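Local coordinates for protein Two-component system sensor histidine kinase (Bacteroides thetaiotaomicron, PDB 3OTT) that probably acts as a saccharide-sensing histidine kinase of the membrane, represented here by its extracellular part, two beta-propellers followed by a beta-sandwich, at residues I234-A238 against I280-I284; E482-W486 against K497-R501; N558-L562 against V573-N577. All coordinates share one frame. Residue numbers count along the deposited sequence, not the author numbering.

The three contacts lie in series along the extracellular part of the protein, which forms two seven-bladed beta-propellers and a beta-sandwich. Interaction 1, in the first propeller, packs the innermost strands of two neighbouring blades; interactions 2 and 3, in the second, are hydrogen-bonded strand pairs within blades. Interactions 2 and 3 are 29 Å apart between centres, about 16 Å between nearest atoms, and interaction 1 lies 68 Å from interaction 2 and 43 Å from interaction 3, centre to centre, with no touch. None of their residues belongs to the site of the bound hexatantalum dodecabromide, a heavy-atom cluster; Q288 and E289 of that site follow strand 281-286, which carries part of interaction 1.

Interaction 1: residues I234-A238 against I280-I284; sequences IKSLA and IIWNI
Strands 234-238 and 281-284 run side by side in nearly the same direction, 17° apart with axes 5.4 Å apart, and no backbone hydrogen bond joins them. They are the innermost strands of two consecutive beta-propeller blades, strand 281-286 belonging to the blade that the N-terminal strand 13-15 completes. The CA atoms of S236 and N283 are 5.1 Å apart, those of K235 and W282 5.8 Å. Both strands carry a classic beta bulge at matching places: K235 (phi/psi -103/-25) and S236 share G248 of the next strand, while W282 (-71/-33) and N283 share G295.

The CA-to-CB bonds of K235, S236, A238 and I284 point across the gap. K235 CB approaches I281 O to 3.5 Å, and its chain (chi1 m, chi2 t) runs back along the strands, against their direction, so that CD comes 3.7 Å from W282 CZ3 and 4.2 Å from I280 CG2. The indole starts away from the partner strand and bends back to K235, with NE1 held by D297. At the other end, A238 CB meets I284 CG2 at 3.5 Å; I284 (m, t) also touches L246 and L253 of the blade that holds 234-238. S236 CB packs 3.6 Å from N283 CA, and with chi1 p (47°) the serine sends OG to donate a hydrogen bond to I281 O at 2.9 Å.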
loop_
_atom_site.group_PDB
_atom_site.type_symbol
_atom_site.label_atom_id
_atom_site.label_comp_id
_atom_site.label_asym_id
_atom_site.label_seq_id
_atom_site.Cartn_x
_atom_site.Cartn_y
_atom_site.Cartn_z
ATOM N N ILE B 234 17.712 15.265 27.806
ATOM C CA ILE B 234 16.638 14.668 27.105
ATOM C C ILE B 234 16.816 13.166 27.166
ATOM O O ILE B 234 17.838 12.643 26.704
ATOM C CB ILE B 234 16.627 15.094 25.669
ATOM C CG1 ILE B 234 16.530 16.614 25.566
ATOM C CG2 ILE B 234 15.436 14.435 24.912
ATOM C CD1 ILE B 234 15.208 17.101 25.679
ATOM N N LYS B 235 15.828 12.474 27.723
ATOM C CA LYS B 235 15.877 11.006 27.894
ATOM C C LYS B 235 15.042 10.236 26.879
ATOM O O LYS B 235 15.279 9.054 26.627
ATOM C CB LYS B 235 15.384 10.633 29.293
ATOM C CG LYS B 235 16.035 11.435 30.378
ATOM C CD LYS B 235 15.950 10.753 31.744
ATOM C CE LYS B 235 17.109 11.186 32.684
ATOM N NZ LYS B 235 18.519 11.182 32.056
ATOM N N SER B 236 14.021 10.867 26.323
ATOM C CA SER B 236 13.125 10.124 25.439
ATOM C C SER B 236 12.418 11.062 24.490
ATOM O O SER B 236 12.237 12.220 24.799
ATOM C CB SER B 236 12.074 9.383 26.292
ATOM O OG SER B 236 11.528 10.295 27.270
ATOM N N LEU B 237 11.971 10.552 23.353
ATOM C CA LEU B 237 11.418 11.422 22.287
ATOM C C LEU B 237 10.340 10.592 21.636
ATOM O O LEU B 237 10.533 9.395 21.481
ATOM C CB LEU B 237 12.476 11.783 21.233
ATOM C CG LEU B 237 13.750 12.559 21.657
ATOM C CD1 LEU B 237 14.938 12.537 20.640
ATOM C CD2 LEU B 237 13.405 14.064 21.988
ATOM N N ALA B 238 9.234 11.244 21.265
ATOM C CA ALA B 238 8.160 10.702 20.425
ATOM C C ALA B 238 7.467 11.878 19.728
ATOM O O ALA B 238 7.567 13.046 20.179
ATOM C CB ALA B 238 7.082 9.954 21.313
ATOM N N ILE B 280 10.545 12.617 35.991
ATOM C CA ILE B 280 11.568 11.967 35.252
ATOM C C ILE B 280 10.971 11.046 34.223
ATOM O O ILE B 280 10.459 9.974 34.587
ATOM C CB ILE B 280 12.597 11.216 36.106
ATOM C CG1 ILE B 280 13.407 12.196 36.982
ATOM C CG2 ILE B 280 13.566 10.451 35.159
ATOM C CD1 ILE B 280 13.880 11.627 38.348
ATOM N N ILE B 281 11.091 11.406 32.936
ATOM C CA ILE B 281 10.416 10.637 31.878
ATOM C C ILE B 281 11.365 9.754 31.050
ATOM O O ILE B 281 12.013 10.244 30.109
ATOM C CB ILE B 281 9.600 11.576 30.952
ATOM C CG1 ILE B 281 8.504 12.297 31.750
ATOM C CG2 ILE B 281 8.903 10.796 29.832
ATOM C CD1 ILE B 281 8.030 13.600 31.104
ATOM N N TRP B 282 11.414 8.461 31.380
ATOM C CA TRP B 282 12.294 7.454 30.738
ATOM C C TRP B 282 11.910 7.078 29.331
ATOM O O TRP B 282 12.787 6.775 28.563
ATOM C CB TRP B 282 12.405 6.146 31.545
ATOM C CG TRP B 282 12.997 6.349 32.916
ATOM C CD1 TRP B 282 12.330 6.286 34.129
ATOM C CD2 TRP B 282 14.335 6.750 33.221
ATOM N NE1 TRP B 282 13.193 6.560 35.139
ATOM C CE2 TRP B 282 14.427 6.852 34.616
ATOM C CE3 TRP B 282 15.481 6.998 32.438
ATOM C CZ2 TRP B 282 15.613 7.189 35.272
ATOM C CZ3 TRP B 282 16.692 7.358 33.108
ATOM C CH2 TRP B 282 16.731 7.438 34.506
ATOM N N ASN B 283 10.612 7.080 29.000
ATOM C CA ASN B 283 10.125 6.645 27.687
ATOM C C ASN B 283 8.774 7.242 27.371
ATOM O O ASN B 283 7.935 7.425 28.268
ATOM C CB ASN B 283 10.065 5.078 27.587
ATOM C CG ASN B 283 9.972 4.580 26.140
ATOM O OD1 ASN B 283 8.859 4.224 25.645
ATOM N ND2 ASN B 283 11.116 4.571 25.434
ATOM N N ILE B 284 8.561 7.562 26.094
ATOM C CA ILE B 284 7.308 8.080 25.625
ATOM C C ILE B 284 6.956 7.214 24.459
ATOM O O ILE B 284 7.765 6.987 23.530
ATOM C CB ILE B 284 7.414 9.595 25.132
ATOM C CG1 ILE B 284 7.990 10.530 26.217
ATOM C CG2 ILE B 284 6.072 10.141 24.637
ATOM C CD1 ILE B 284 8.240 12.007 25.683
#

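Interaction 2: residues E482-W486 against K497-R501; sequences EGNVW and KINPR
V485 and I498 form an antiparallel hydrogen-bonded pair, CA atoms 5.0 Å apart, with two short bonds: I498 N donates to V485 O at 2.7 Å and V485 N to I498 O at 2.9 Å. W486 and K497 follow as a non-hydrogen-bonded pair, CA atoms 4.7 Å apart; W486 bonds through its backbone to I478 of strand 474-479 and K497 to T506 of strand 504-508, each on the side turned from its partner. The V485 carbonyl also receives a CA-H...O contact from K497 CA at 3.5 Å. Beyond the paired residues the chains diverge, and R501 (chi1 m, chi2 t) folds its end back so that NH1 donates to G483 O at 2.7 Å, while P500 CD lies 3.3 Å from that oxygen. G483 has positive phi (69/28), and a CB there would clash with R501 NH1.

These strands, 485-489 and 495-499, are the second and third of a four-stranded propeller blade, joined as a beta hairpin. The face bearing V485 and I498, whose CB atoms are 4.2 Å apart, turns to the preceding blade, where W433 touches V485 and P500. On the face bearing W486 and K497, K497 CB sits over the six-membered ring of W486, 3.9 Å from its centroid and 16° off the normal: a CH-pi contact. N484 ND2 and W486 NE1 both bond to D480 OD2, and E482 OE2 makes a salt bridge with K544. N499 OD1 accepts from R501 N at 3.0 Å, an Asx turn, and from T502 N as well.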
loop_
_atom_site.group_PDB
_atom_site.type_symbol
_atom_site.label_atom_id
_atom_site.label_comp_id
_atom_site.label_asym_id
_atom_site.label_seq_id
_atom_site.Cartn_x
_atom_site.Cartn_y
_atom_site.Cartn_z
ATOM N N GLU B 482 -46.213 15.011 -2.931
ATOM C CA GLU B 482 -47.364 15.658 -3.487
ATOM C C GLU B 482 -47.532 15.256 -4.963
ATOM O O GLU B 482 -48.275 15.893 -5.690
ATOM C CB GLU B 482 -47.256 17.213 -3.332
ATOM C CG GLU B 482 -47.243 17.726 -1.887
ATOM C CD GLU B 482 -48.520 17.310 -1.067
ATOM O OE1 GLU B 482 -49.648 17.253 -1.638
ATOM O OE2 GLU B 482 -48.403 17.032 0.154
ATOM N N GLY B 483 -46.862 14.185 -5.374
ATOM C CA GLY B 483 -46.847 13.762 -6.760
ATOM C C GLY B 483 -46.101 14.648 -7.787
ATOM O O GLY B 483 -46.498 14.636 -8.957
ATOM N N ASN B 484 -45.059 15.403 -7.393
ATOM C CA ASN B 484 -44.250 16.185 -8.361
ATOM C C ASN B 484 -42.818 15.795 -8.375
ATOM O O ASN B 484 -42.344 15.205 -7.438
ATOM C CB ASN B 484 -44.219 17.686 -8.015
ATOM C CG ASN B 484 -45.588 18.276 -7.909
ATOM O OD1 ASN B 484 -46.330 18.290 -8.876
ATOM N ND2 ASN B 484 -45.944 18.750 -6.708
ATOM N N VAL B 485 -42.099 16.224 -9.404
ATOM C CA VAL B 485 -40.678 15.990 -9.500
ATOM C C VAL B 485 -39.984 17.351 -9.561
ATOM O O VAL B 485 -40.293 18.197 -10.422
ATOM C CB VAL B 485 -40.291 15.126 -10.740
ATOM C CG1 VAL B 485 -38.798 14.900 -10.732
ATOM C CG2 VAL B 485 -40.976 13.795 -10.729
ATOM N N TRP B 486 -39.049 17.560 -8.661
ATOM C CA TRP B 486 -38.366 18.838 -8.552
ATOM C C TRP B 486 -36.959 18.643 -9.088
ATOM O O TRP B 486 -36.346 17.582 -8.872
ATOM C CB TRP B 486 -38.325 19.346 -7.099
ATOM C CG TRP B 486 -39.688 19.668 -6.560
ATOM C CD1 TRP B 486 -40.581 18.795 -6.014
ATOM C CD2 TRP B 486 -40.304 20.936 -6.530
ATOM N NE1 TRP B 486 -41.718 19.433 -5.657
ATOM C CE2 TRP B 486 -41.589 20.759 -5.961
ATOM C CE3 TRP B 486 -39.916 22.207 -6.957
ATOM C CZ2 TRP B 486 -42.492 21.816 -5.782
ATOM C CZ3 TRP B 486 -40.812 23.279 -6.781
ATOM C CH2 TRP B 486 -42.086 23.079 -6.192
ATOM N N LYS B 497 -40.306 22.446 -11.610
ATOM C CA LYS B 497 -41.277 21.547 -11.021
ATOM C C LYS B 497 -41.983 20.860 -12.175
ATOM O O LYS B 497 -42.581 21.535 -13.030
ATOM C CB LYS B 497 -42.286 22.278 -10.129
ATOM C CG LYS B 497 -43.418 21.336 -9.602
ATOM C CD LYS B 497 -44.484 21.958 -8.653
ATOM C CE LYS B 497 -45.418 22.927 -9.359
ATOM N NZ LYS B 497 -46.600 22.271 -9.864
ATOM N N ILE B 498 -41.854 19.534 -12.226
ATOM C CA ILE B 498 -42.570 18.727 -13.189
ATOM C C ILE B 498 -43.805 18.005 -12.585
ATOM O O ILE B 498 -43.736 17.348 -11.532
ATOM C CB ILE B 498 -41.671 17.642 -13.787
ATOM C CG1 ILE B 498 -40.461 18.255 -14.433
ATOM C CG2 ILE B 498 -42.459 16.804 -14.839
ATOM C CD1 ILE B 498 -39.499 17.250 -14.872
ATOM N N ASN B 499 -44.926 18.140 -13.252
ATOM C CA ASN B 499 -46.092 17.346 -12.926
ATOM C C ASN B 499 -46.082 16.227 -13.961
ATOM O O ASN B 499 -46.399 16.450 -15.110
ATOM C CB ASN B 499 -47.359 18.182 -12.952
ATOM C CG ASN B 499 -48.612 17.364 -12.706
ATOM O OD1 ASN B 499 -48.691 16.197 -13.098
ATOM N ND2 ASN B 499 -49.622 17.994 -12.073
ATOM N N PRO B 500 -45.655 15.033 -13.556
ATOM C CA PRO B 500 -45.441 13.909 -14.433
ATOM C C PRO B 500 -46.718 13.428 -15.139
ATOM O O PRO B 500 -46.610 12.788 -16.174
ATOM C CB PRO B 500 -44.923 12.803 -13.488
ATOM C CG PRO B 500 -45.330 13.210 -12.156
ATOM C CD PRO B 500 -45.560 14.677 -12.137
ATOM N N ARG B 501 -47.900 13.744 -14.590
ATOM C CA ARG B 501 -49.172 13.282 -15.144
ATOM C C ARG B 501 -49.624 14.142 -16.314
ATOM O O ARG B 501 -50.063 13.608 -17.316
ATOM C CB ARG B 501 -50.253 13.216 -14.051
ATOM C CG ARG B 501 -50.023 12.039 -13.022
ATOM C CD ARG B 501 -50.760 12.238 -11.657
ATOM N NE ARG B 501 -50.764 13.638 -11.181
ATOM C CZ ARG B 501 -49.807 14.205 -10.449
ATOM N NH1 ARG B 501 -48.732 13.513 -10.066
ATOM N NH2 ARG B 501 -49.939 15.472 -10.089
#

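Interaction 3: residues N558-L562 against V573-N577; sequences NNEIL and VSTTN
This is the open end of a beta hairpin, where the first two strands of a blade in the second propeller, 561-567 and 570-575, pair antiparallel. The register is set by I561 and T575, a non-hydrogen-bonded pair with CA atoms 4.3 Å apart, framed by two backbone bonds: L562 N donates to S574 O at 2.7 Å and T576 N to E560 O at 3.1 Å. E560 O also lies 3.1 Å from T575 CA.

After T575 the chain turns. T575 has chi1 p, and its OG1 accepts from N577 N at 3.0 Å, closing an ST turn; the same OG1 bonds to G578. N559 (chi1 t) leans its amide into this turn, OD1 3.6 Å from T575 OG1, while its ND2 is buried without a partner. On the face of I561 and T575, I561 (m, t) puts CD1 3.7 Å from V573 CG1 and CG1 4.3 Å from T575 CG2. Nearer the surface, E560 CB lies 3.7 Å from T576 OG1, and L562 CD2 is 4.1 Å from the same oxygen.

The second subunit packs K132 against E560. Within the chain, I561 O accepts from N520 of strand 519-524 in the preceding blade, V573 bonds to W580 of strand 578-583 on its outer side, S574 OG hydrogen-bonds to F599 O, and L562 packs on T600, these last two partners leading into strand 601-605 of the closing blade.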
loop_
_atom_site.group_PDB
_atom_site.type_symbol
_atom_site.label_atom_id
_atom_site.label_comp_id
_atom_site.label_asym_id
_atom_site.label_seq_id
_atom_site.Cartn_x
_atom_site.Cartn_y
_atom_site.Cartn_z
ATOM N N ASN B 558 -19.899 34.158 -0.493
ATOM C CA ASN B 558 -19.585 33.265 -1.610
ATOM C C ASN B 558 -18.789 32.088 -1.022
ATOM O O ASN B 558 -17.543 32.084 -1.041
ATOM C CB ASN B 558 -18.825 34.034 -2.723
ATOM C CG ASN B 558 -19.594 35.325 -3.219
ATOM O OD1 ASN B 558 -20.740 35.240 -3.720
ATOM N ND2 ASN B 558 -18.948 36.504 -3.086
ATOM N N ASN B 559 -19.541 31.132 -0.451
ATOM C CA ASN B 559 -19.030 30.000 0.333
ATOM C C ASN B 559 -19.771 28.734 -0.093
ATOM O O ASN B 559 -20.918 28.535 0.262
ATOM C CB ASN B 559 -19.234 30.266 1.831
ATOM C CG ASN B 559 -19.053 29.017 2.682
ATOM O OD1 ASN B 559 -18.161 28.210 2.414
ATOM N ND2 ASN B 559 -19.898 28.847 3.711
ATOM N N GLU B 560 -19.101 27.884 -0.850
ATOM C CA GLU B 560 -19.737 26.823 -1.590
ATOM C C GLU B 560 -20.225 25.643 -0.760
ATOM O O GLU B 560 -19.540 25.133 0.098
ATOM C CB GLU B 560 -18.780 26.282 -2.632
ATOM C CG GLU B 560 -18.004 27.330 -3.471
ATOM C CD GLU B 560 -16.962 26.664 -4.390
ATOM O OE1 GLU B 560 -16.999 25.402 -4.520
ATOM O OE2 GLU B 560 -16.119 27.400 -4.977
ATOM N N ILE B 561 -21.412 25.183 -1.073
ATOM C CA ILE B 561 -21.965 23.984 -0.436
ATOM C C ILE B 561 -21.526 22.737 -1.205
ATOM O O ILE B 561 -21.731 22.662 -2.423
ATOM C CB ILE B 561 -23.504 24.049 -0.370
ATOM C CG1 ILE B 561 -23.939 25.196 0.572
ATOM C CG2 ILE B 561 -24.048 22.753 0.076
ATOM C CD1 ILE B 561 -25.395 25.190 0.917
ATOM N N LEU B 562 -20.914 21.787 -0.497
ATOM C CA LEU B 562 -20.363 20.580 -1.135
ATOM C C LEU B 562 -21.340 19.372 -1.050
ATOM O O LEU B 562 -21.460 18.606 -2.003
ATOM C CB LEU B 562 -18.959 20.226 -0.591
ATOM C CG LEU B 562 -17.705 21.151 -0.641
ATOM C CD1 LEU B 562 -16.420 20.445 -0.021
ATOM C CD2 LEU B 562 -17.368 21.755 -2.049
ATOM N N VAL B 573 -24.668 20.273 6.588
ATOM C CA VAL B 573 -24.259 20.973 5.377
ATOM C C VAL B 573 -22.751 21.128 5.382
ATOM O O VAL B 573 -22.183 21.847 6.217
ATOM C CB VAL B 573 -24.946 22.361 5.271
ATOM C CG1 VAL B 573 -24.680 23.007 3.876
ATOM C CG2 VAL B 573 -26.413 22.223 5.446
ATOM N N SER B 574 -22.108 20.427 4.464
ATOM C CA SER B 574 -20.669 20.468 4.310
ATOM C C SER B 574 -20.324 21.511 3.252
ATOM O O SER B 574 -20.937 21.530 2.186
ATOM C CB SER B 574 -20.188 19.108 3.864
ATOM O OG SER B 574 -18.802 19.168 3.695
ATOM N N THR B 575 -19.409 22.416 3.579
ATOM C CA THR B 575 -19.040 23.492 2.692
ATOM C C THR B 575 -17.512 23.564 2.667
ATOM O O THR B 575 -16.827 22.947 3.485
ATOM C CB THR B 575 -19.442 24.893 3.227
ATOM O OG1 THR B 575 -18.633 25.203 4.384
ATOM C CG2 THR B 575 -20.912 25.000 3.585
ATOM N N THR B 576 -17.019 24.399 1.763
ATOM C CA THR B 576 -15.622 24.755 1.643
ATOM C C THR B 576 -15.027 25.310 2.933
ATOM O O THR B 576 -13.834 25.158 3.189
ATOM C CB THR B 576 -15.497 25.855 0.577
ATOM O OG1 THR B 576 -15.787 25.275 -0.696
ATOM C CG2 THR B 576 -14.067 26.454 0.567
ATOM N N ASN B 577 -15.854 25.986 3.729
ATOM C CA ASN B 577 -15.359 26.593 4.952
ATOM C C ASN B 577 -15.722 25.827 6.249
ATOM O O ASN B 577 -15.503 26.306 7.360
ATOM C CB ASN B 577 -15.731 28.093 4.986
ATOM C CG ASN B 577 -14.693 28.985 4.222
ATOM O OD1 ASN B 577 -14.378 28.756 3.041
ATOM N ND2 ASN B 577 -14.146 29.989 4.926
#